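Long-range contact in aminoglycoside phosphotransferase (PDB 6FUC), which probably inactivates streptomycin by transferring a phosphate group from ATP to its 3''-hydroxyl, giving its Streptomyces host resistance to that antibiotic: residues S39-L53 with W76-T89. Sequence-based numbering, arbitrary orientation. Where two conformers were deposited one is given.
Sequences SRYAKCVPADQVAAL and WRVGAAGAGLLTST
Leu53 reaches into the angle between Trp76 and strand 82-88, showing how the helix that follows one strand of an antiparallel pair can pack back across the other. With CG anti to the backbone N (chi1 -166°), the branch is directed at the strand pair. Leu53 CD2 lies 3.8 Å from Trp76 CZ3 and also touches Leu85 CB. The Leu53 and Trp76 side chains run past each other in opposite directions, with Leu53 CG lying in the indole plane at the ring's edge. One turn earlier, Val50 spreads both methyls over Ala83: CG2 approaches Ala83 CB to 3.8 Å and also meets Gly82 CA, while CG1 borders Trp76 CZ2.

Beneath this apolar layer, strands 40-45 and 82-88 run antiparallel. Three reciprocal pairs of backbone hydrogen bonds join Tyr41 to Thr87, Lys43 to Leu85 and Val45 to Ala83. On the opposite face Ala42 CB touches Leu86 CG, and Cys44 SG rests 3.9 Å from Gly84 CA. At the far end Thr89 N donates to Ser39 O (3.0 Å), standing above the carbonyl plane. Thr89 OG1, hydrogen-bonded to Gly38 O, sits at the edge of the Tyr41 ring, 3.2 Å from Tyr41 CD1.

The pair belongs to the five-stranded antiparallel sheet of a kinase-like N-terminal lobe, between strands 31-34 and 73-79. Helix 4-12 covers the Ala42, Cys44 and Leu86 face; helix 50-63 lies over the Ala83 and Leu85 part of the other, where Glu56 forms a salt bridge with Lys43, as in the lysine-glutamate pair of protein kinases, and Arg57 makes a cation-pi contact with Trp76.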
loop_
_atom_site.group_PDB
_atom_site.type_symbol
_atom_site.label_atom_id
_atom_site.label_comp_id
_atom_site.label_asym_id
_atom_site.label_seq_id
_atom_site.Cartn_x
_atom_site.Cartn_y
_atom_site.Cartn_z
ATOM N N SER A 39 20.891 1.692 -0.851
ATOM C CA SER A 39 20.404 3.044 -0.906
ATOM C C SER A 39 19.388 3.335 -1.984
ATOM O O SER A 39 18.759 4.398 -1.971
ATOM C CB SER A 39 21.556 4.018 -1.074
ATOM O OG SER A 39 22.140 3.929 -2.357
ATOM N N ARG A 40 19.240 2.424 -2.947
ATOM C CA ARG A 40 18.298 2.614 -4.039
ATOM C C ARG A 40 17.498 1.350 -4.253
ATOM O O ARG A 40 18.010 0.224 -4.048
ATOM C CB ARG A 40 19.033 2.978 -5.352
ATOM C CG ARG A 40 19.836 4.262 -5.246
ATOM C CD ARG A 40 20.521 4.734 -6.537
ATOM N NE ARG A 40 21.331 5.989 -6.192
ATOM C CZ ARG A 40 21.447 7.114 -6.935
ATOM N NH1 ARG A 40 20.904 7.199 -8.130
ATOM N NH2 ARG A 40 22.079 8.178 -6.450
ATOM N N TYR A 41 16.230 1.524 -4.613
ATOM C CA TYR A 41 15.353 0.458 -5.003
ATOM C C TYR A 41 14.941 0.645 -6.444
ATOM O O TYR A 41 14.954 1.763 -6.971
ATOM C CB TYR A 41 14.114 0.414 -4.127
ATOM C CG TYR A 41 14.241 -0.263 -2.801
ATOM C CD1 TYR A 41 14.812 0.392 -1.762
ATOM C CD2 TYR A 41 13.803 -1.574 -2.632
ATOM C CE1 TYR A 41 14.924 -0.199 -0.510
ATOM C CE2 TYR A 41 13.944 -2.226 -1.377
ATOM C CZ TYR A 41 14.494 -1.485 -0.326
ATOM O OH TYR A 41 14.547 -2.065 0.923
ATOM N N ALA A 42 14.539 -0.452 -7.088
ATOM C CA ALA A 42 14.000 -0.384 -8.450
ATOM C C ALA A 42 12.799 -1.319 -8.574
ATOM O O ALA A 42 12.876 -2.481 -8.130
ATOM C CB ALA A 42 14.992 -0.682 -9.507
ATOM N N LYS A 43 11.752 -0.878 -9.193
ATOM C CA LYS A 43 10.631 -1.731 -9.499
ATOM C C LYS A 43 10.513 -1.796 -10.975
ATOM O O LYS A 43 10.515 -0.750 -11.651
ATOM C CB LYS A 43 9.361 -1.149 -8.885
ATOM C CG LYS A 43 8.132 -1.939 -9.061
ATOM C CD LYS A 43 7.017 -1.434 -8.144
ATOM C CE LYS A 43 5.722 -2.128 -8.599
ATOM N NZ LYS A 43 4.606 -1.586 -7.763
ATOM N N CYS A 44 10.471 -3.015 -11.522
ATOM C CA CYS A 44 10.371 -3.183 -12.952
ATOM C C CYS A 44 9.168 -3.987 -13.321
ATOM O O CYS A 44 8.784 -4.915 -12.569
ATOM C CB CYS A 44 11.595 -3.898 -13.515
ATOM S SG CYS A 44 13.174 -3.057 -13.223
ATOM N N VAL A 45 8.606 -3.701 -14.486
ATOM C CA VAL A 45 7.386 -4.336 -14.944
ATOM C C VAL A 45 7.484 -4.623 -16.424
ATOM O O VAL A 45 8.229 -3.941 -17.182
ATOM C CB VAL A 45 6.114 -3.460 -14.656
ATOM C CG1 VAL A 45 5.996 -3.158 -13.168
ATOM C CG2 VAL A 45 6.070 -2.200 -15.533
ATOM N N PRO A 46 6.737 -5.625 -16.879
ATOM C CA PRO A 46 6.743 -5.870 -18.293
ATOM C C PRO A 46 5.941 -4.844 -19.077
ATOM O O PRO A 46 5.279 -3.990 -18.523
ATOM C CB PRO A 46 6.147 -7.284 -18.424
ATOM C CG PRO A 46 5.536 -7.599 -17.145
ATOM C CD PRO A 46 6.038 -6.663 -16.108
ATOM N N ALA A 47 6.024 -4.928 -20.396
ATOM C CA ALA A 47 5.454 -3.923 -21.291
ATOM C C ALA A 47 3.988 -3.626 -20.982
ATOM O O ALA A 47 3.585 -2.465 -20.947
ATOM C CB ALA A 47 5.634 -4.355 -22.757
ATOM N N ASP A 48 3.213 -4.667 -20.671
ATOM C CA ASP A 48 1.781 -4.485 -20.471
ATOM C C ASP A 48 1.372 -3.830 -19.120
ATOM O O ASP A 48 0.198 -3.498 -18.918
ATOM C CB ASP A 48 1.038 -5.809 -20.769
ATOM C CG ASP A 48 1.321 -6.904 -19.761
ATOM O OD1 ASP A 48 2.292 -6.817 -18.991
ATOM O OD2 ASP A 48 0.564 -7.929 -19.781
ATOM N N GLN A 49 2.353 -3.603 -18.236
ATOM C CA GLN A 49 2.116 -3.013 -16.917
ATOM C C GLN A 49 2.744 -1.612 -16.797
ATOM O O GLN A 49 2.779 -1.050 -15.736
ATOM C CB GLN A 49 2.688 -3.925 -15.808
ATOM C CG GLN A 49 1.880 -5.212 -15.569
ATOM C CD GLN A 49 2.568 -6.216 -14.665
ATOM O OE1 GLN A 49 3.115 -5.874 -13.597
ATOM N NE2 GLN A 49 2.513 -7.480 -15.066
ATOM N N VAL A 50 3.337 -1.102 -17.889
ATOM C CA VAL A 50 4.069 0.161 -17.807
ATOM C C VAL A 50 3.161 1.281 -17.352
ATOM O O VAL A 50 3.663 2.109 -16.607
ATOM C CB VAL A 50 4.761 0.455 -19.161
ATOM C CG1 VAL A 50 5.372 1.857 -19.242
ATOM C CG2 VAL A 50 5.854 -0.585 -19.400
ATOM N N ALA A 51 1.899 1.329 -17.792
ATOM C CA ALA A 51 1.061 2.456 -17.358
ATOM C C ALA A 51 0.886 2.434 -15.853
ATOM O O ALA A 51 0.877 3.503 -15.255
ATOM C CB ALA A 51 -0.278 2.415 -18.071
ATOM N N ALA A 52 0.750 1.264 -15.238
ATOM C CA ALA A 52 0.623 1.194 -13.756
ATOM C C ALA A 52 1.915 1.666 -13.094
ATOM O O ALA A 52 1.880 2.337 -12.066
ATOM C CB ALA A 52 0.321 -0.221 -13.310
ATOM N N LEU A 53 3.083 1.347 -13.705
ATOM C CA LEU A 53 4.352 1.794 -13.066
ATOM C C LEU A 53 4.517 3.339 -13.273
ATOM O O LEU A 53 5.015 3.998 -12.387
ATOM C CB LEU A 53 5.501 1.002 -13.598
ATOM C CG LEU A 53 6.771 1.135 -12.782
ATOM C CD1 LEU A 53 6.648 0.564 -11.381
ATOM C CD2 LEU A 53 7.974 0.581 -13.545
ATOM N N TRP A 76 13.718 6.899 -14.394
ATOM C CA TRP A 76 12.625 6.239 -15.084
ATOM C C TRP A 76 13.159 5.757 -16.422
ATOM O O TRP A 76 13.712 6.592 -17.149
ATOM C CB TRP A 76 11.458 7.251 -15.296
ATOM C CG TRP A 76 10.412 6.739 -16.244
ATOM C CD1 TRP A 76 10.158 7.166 -17.505
ATOM C CD2 TRP A 76 9.429 5.734 -15.952
ATOM N NE1 TRP A 76 9.106 6.469 -18.039
ATOM C CE2 TRP A 76 8.664 5.565 -17.111
ATOM C CE3 TRP A 76 9.109 4.946 -14.815
ATOM C CZ2 TRP A 76 7.572 4.701 -17.148
ATOM C CZ3 TRP A 76 8.067 4.088 -14.889
ATOM C CH2 TRP A 76 7.328 3.964 -16.034
ATOM N N ARG A 77 13.081 4.471 -16.672
ATOM C CA ARG A 77 13.762 3.855 -17.808
ATOM C C ARG A 77 12.780 2.961 -18.529
ATOM O O ARG A 77 12.038 2.207 -17.872
ATOM C CB ARG A 77 14.964 3.059 -17.306
ATOM C CG ARG A 77 15.993 3.930 -16.627
ATOM C CD ARG A 77 17.238 3.167 -16.242
ATOM N NE ARG A 77 18.135 4.037 -15.512
ATOM C CZ ARG A 77 19.239 3.659 -14.918
ATOM N NH1 ARG A 77 19.664 2.400 -15.020
ATOM N NH2 ARG A 77 19.928 4.513 -14.240
ATOM N N VAL A 78 12.785 3.027 -19.865
ATOM C CA VAL A 78 11.829 2.270 -20.631
ATOM C C VAL A 78 12.529 1.600 -21.794
ATOM O O VAL A 78 13.513 2.092 -22.355
ATOM C CB VAL A 78 10.687 3.134 -21.192
ATOM C CG1 VAL A 78 9.955 3.755 -20.055
ATOM C CG2 VAL A 78 11.146 4.217 -22.156
ATOM N N GLY A 79 12.059 0.413 -22.178
ATOM C CA GLY A 79 12.477 -0.221 -23.412
ATOM C C GLY A 79 11.413 -1.169 -23.894
ATOM O O GLY A 79 10.330 -1.202 -23.366
ATOM N N ALA A 80 11.763 -2.006 -24.867
ATOM C CA ALA A 80 10.833 -2.947 -25.440
ATOM C C ALA A 80 10.209 -3.979 -24.495
ATOM O O ALA A 80 9.048 -4.431 -24.684
ATOM C CB ALA A 80 11.530 -3.632 -26.603
ATOM N N ALA A 81 10.944 -4.311 -23.466
ATOM C CA ALA A 81 10.529 -5.321 -22.542
ATOM C C ALA A 81 9.872 -4.763 -21.256
ATOM O O ALA A 81 9.560 -5.531 -20.345
ATOM C CB ALA A 81 11.730 -6.207 -22.231
ATOM N N GLY A 82 9.715 -3.443 -21.141
ATOM C CA GLY A 82 8.968 -2.834 -20.067
ATOM C C GLY A 82 9.674 -1.614 -19.504
ATOM O O GLY A 82 10.303 -0.855 -20.253
ATOM N N ALA A 83 9.555 -1.419 -18.222
ATOM C CA ALA A 83 9.991 -0.154 -17.599
ATOM C C ALA A 83 10.546 -0.444 -16.211
ATOM O O ALA A 83 10.199 -1.452 -15.553
ATOM C CB ALA A 83 8.866 0.880 -17.512
ATOM N N GLY A 84 11.414 0.470 -15.786
ATOM C CA GLY A 84 11.993 0.464 -14.439
ATOM C C GLY A 84 11.873 1.798 -13.810
ATOM O O GLY A 84 12.158 2.831 -14.409
ATOM N N LEU A 85 11.451 1.772 -12.538
ATOM C CA LEU A 85 11.293 2.954 -11.713
ATOM C C LEU A 85 12.301 2.864 -10.576
ATOM O O LEU A 85 12.190 1.970 -9.722
ATOM C CB LEU A 85 9.869 3.014 -11.161
ATOM C CG LEU A 85 9.566 4.044 -10.135
ATOM C CD1 LEU A 85 9.896 5.435 -10.611
ATOM C CD2 LEU A 85 8.117 3.955 -9.647
ATOM N N LEU A 86 13.282 3.760 -10.576
ATOM C CA LEU A 86 14.348 3.743 -9.567
ATOM C C LEU A 86 14.024 4.808 -8.530
ATOM O O LEU A 86 13.745 5.957 -8.886
ATOM C CB LEU A 86 15.715 4.011 -10.208
ATOM C CG LEU A 86 16.322 2.930 -11.052
ATOM C CD1 LEU A 86 15.556 2.617 -12.301
ATOM C CD2 LEU A 86 17.744 3.277 -11.410
ATOM N N THR A 87 14.035 4.435 -7.224
ATOM C CA THR A 87 13.722 5.328 -6.155
ATOM C C THR A 87 14.753 5.235 -5.020
ATOM O O THR A 87 15.454 4.242 -4.866
ATOM C CB THR A 87 12.303 5.027 -5.590
ATOM O OG1 THR A 87 12.226 3.629 -5.228
ATOM C CG2 THR A 87 11.180 5.382 -6.598
ATOM N N SER A 88 14.797 6.302 -4.225
ATOM C CA SER A 88 15.643 6.294 -3.032
ATOM C C SER A 88 15.008 5.368 -1.959
ATOM O O SER A 88 13.805 5.342 -1.744
ATOM C CB SER A 88 15.855 7.693 -2.526
ATOM O OG SER A 88 14.619 8.305 -2.208
ATOM N N THR A 89 15.886 4.689 -1.206
ATOM C CA THR A 89 15.451 3.995 -0.020
ATOM C C THR A 89 14.932 4.949 1.007
ATOM O O THR A 89 15.558 5.978 1.274
ATOM C CB THR A 89 16.628 3.203 0.567
ATOM O OG1 THR A 89 16.997 2.265 -0.433
ATOM C CG2 THR A 89 16.317 2.526 1.880
HETATM O O HOH W 1 6.932 -7.431 -21.558
#